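Local coordinates for protein cellobiose 2-epimerase (Ruminococcus albus, PDB 3VW5) that probably catalyses the reversible epimerization of cellobiose to 4-O-beta-D-glucosyl-D-mannose, acting on the unmodified sugar, at residues 185-190 with 204-209. The protein carries 2 engineered substitutions. Residues are numbered along the deposited sequence.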
# COMPACT_ATOMS: atom_id res chain seq x y z
N LEU A 185 -0.24 -5.02 7.92
CA LEU A 185 -0.38 -4.83 9.37
C LEU A 185 0.80 -4.02 9.91
O LEU A 185 0.61 -3.06 10.66
CB LEU A 185 -0.52 -6.17 10.10
CG LEU A 185 -1.85 -6.91 9.92
CD1 LEU A 185 -1.76 -8.30 10.52
CD2 LEU A 185 -3.04 -6.15 10.52
N ILE A 186 2.02 -4.37 9.52
CA ILE A 186 3.16 -3.54 9.92
C ILE A 186 2.90 -2.08 9.56
O ILE A 186 3.02 -1.19 10.40
CB ILE A 186 4.47 -4.06 9.29
CG1 ILE A 186 4.93 -5.35 9.98
CG2 ILE A 186 5.55 -3.00 9.34
CD1 ILE A 186 5.83 -6.23 9.14
N GLU A 187 2.50 -1.83 8.33
CA GLU A 187 2.30 -0.49 7.81
C GLU A 187 1.28 0.30 8.63
O GLU A 187 1.54 1.44 9.02
CB GLU A 187 1.84 -0.61 6.36
CG GLU A 187 1.68 0.67 5.59
CD GLU A 187 1.02 0.40 4.25
OE1 GLU A 187 1.60 0.75 3.18
OE2 GLU A 187 -0.09 -0.19 4.26
N ALA A 188 0.13 -0.32 8.89
CA ALA A 188 -0.95 0.29 9.70
C ALA A 188 -0.54 0.53 11.15
O ALA A 188 -0.72 1.63 11.66
CB ALA A 188 -2.25 -0.56 9.63
N TYR A 189 -0.01 -0.50 11.81
CA TYR A 189 0.34 -0.41 13.22
C TYR A 189 1.44 0.60 13.45
O TYR A 189 1.45 1.31 14.46
CB TYR A 189 0.73 -1.77 13.80
CG TYR A 189 -0.43 -2.70 14.00
CD1 TYR A 189 -0.32 -3.83 14.80
CD2 TYR A 189 -1.65 -2.44 13.38
CE1 TYR A 189 -1.39 -4.69 14.98
CE2 TYR A 189 -2.74 -3.29 13.56
CZ TYR A 189 -2.60 -4.42 14.36
OH TYR A 189 -3.67 -5.28 14.53
N THR A 190 2.38 0.67 12.51
CA THR A 190 3.39 1.72 12.53
C THR A 190 2.71 3.09 12.64
O THR A 190 3.14 3.93 13.42
CB THR A 190 4.28 1.70 11.28
OG1 THR A 190 4.97 0.46 11.21
CG2 THR A 190 5.31 2.83 11.33
N ARG A 204 2.25 -5.85 19.22
CA ARG A 204 1.81 -6.59 18.05
C ARG A 204 2.72 -6.28 16.85
O ARG A 204 3.15 -7.21 16.13
CB ARG A 204 0.35 -6.28 17.73
CG ARG A 204 -0.58 -6.40 18.93
CD ARG A 204 -0.40 -7.73 19.61
NE ARG A 204 -0.65 -8.85 18.71
CZ ARG A 204 0.17 -9.89 18.57
NH1 ARG A 204 1.29 -9.95 19.28
NH2 ARG A 204 -0.13 -10.86 17.71
N LEU A 205 3.03 -5.00 16.65
CA LEU A 205 3.97 -4.56 15.63
C LEU A 205 5.27 -5.34 15.68
O LEU A 205 5.78 -5.77 14.64
CB LEU A 205 4.31 -3.07 15.80
CG LEU A 205 4.47 -2.14 14.58
CD1 LEU A 205 5.47 -1.06 14.87
CD2 LEU A 205 4.85 -2.84 13.26
N LYS A 206 5.83 -5.51 16.88
CA LYS A 206 7.12 -6.19 16.99
C LYS A 206 6.97 -7.67 16.63
O LYS A 206 7.85 -8.29 16.02
CB LYS A 206 7.75 -6.00 18.37
CG LYS A 206 8.39 -4.63 18.58
CD LYS A 206 8.63 -4.34 20.07
CE LYS A 206 9.27 -2.97 20.30
NZ LYS A 206 10.26 -2.93 21.44
N PHE A 207 5.82 -8.23 16.97
CA PHE A 207 5.54 -9.60 16.59
C PHE A 207 5.47 -9.74 15.05
O PHE A 207 5.99 -10.71 14.48
CB PHE A 207 4.26 -10.08 17.26
CG PHE A 207 3.67 -11.31 16.62
CD1 PHE A 207 2.65 -11.19 15.70
CD2 PHE A 207 4.14 -12.57 16.94
CE1 PHE A 207 2.09 -12.32 15.10
CE2 PHE A 207 3.60 -13.70 16.36
CZ PHE A 207 2.57 -13.57 15.43
N GLN A 208 4.85 -8.77 14.39
CA GLN A 208 4.79 -8.79 12.93
C GLN A 208 6.17 -8.65 12.30
O GLN A 208 6.50 -9.37 11.35
CB GLN A 208 3.84 -7.71 12.42
CG GLN A 208 2.39 -7.99 12.77
CD GLN A 208 1.60 -6.71 13.05
OE1 GLN A 208 2.06 -5.60 12.77
NE2 GLN A 208 0.42 -6.88 13.62
N LEU A 209 6.97 -7.72 12.80
CA LEU A 209 8.35 -7.58 12.36
C LEU A 209 9.09 -8.91 12.49
O LEU A 209 9.73 -9.36 11.54
CB LEU A 209 9.06 -6.49 13.15
CG LEU A 209 9.10 -5.06 12.59
CD1 LEU A 209 8.37 -4.93 11.29
CD2 LEU A 209 8.55 -4.07 13.59
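Helices 179-196 and 199-216 form a helical hairpin of the (alpha/alpha)6 barrel. They are consecutive and joined by a very short turn. At this level they run nearly antiparallel: the short segments make an angle of 152° and their axes approach to 9.4 Å. Q208, I186 and Y189 bury the most surface in the contact. Q208 points toward helix 179-196. Its side chain packs against both of the others, and its CD is 3.7 Å from L185 CB. Its CB is 3.6 Å from I186 CG1, and its NE2 is 3.1 Å from Y189 CE1. No hydrogen bond links the two segments; Q208 NE2 is instead hydrogen-bonded to Y152 OH in strand 151-156. I186 also reaches L209, and its CG2 lies 4.0 Å from L205 CD2. The Y189 ring presents its edge to R204 CB. Y189 OH is hydrogen-bonded to E143 of helix 129-145, and R204 forms a salt bridge with the same residue, so both side chains are tied to that neighbouring helix. The closest apolar side-chain contact is I186 CD1 to L209 CD1, at 3.6 Å.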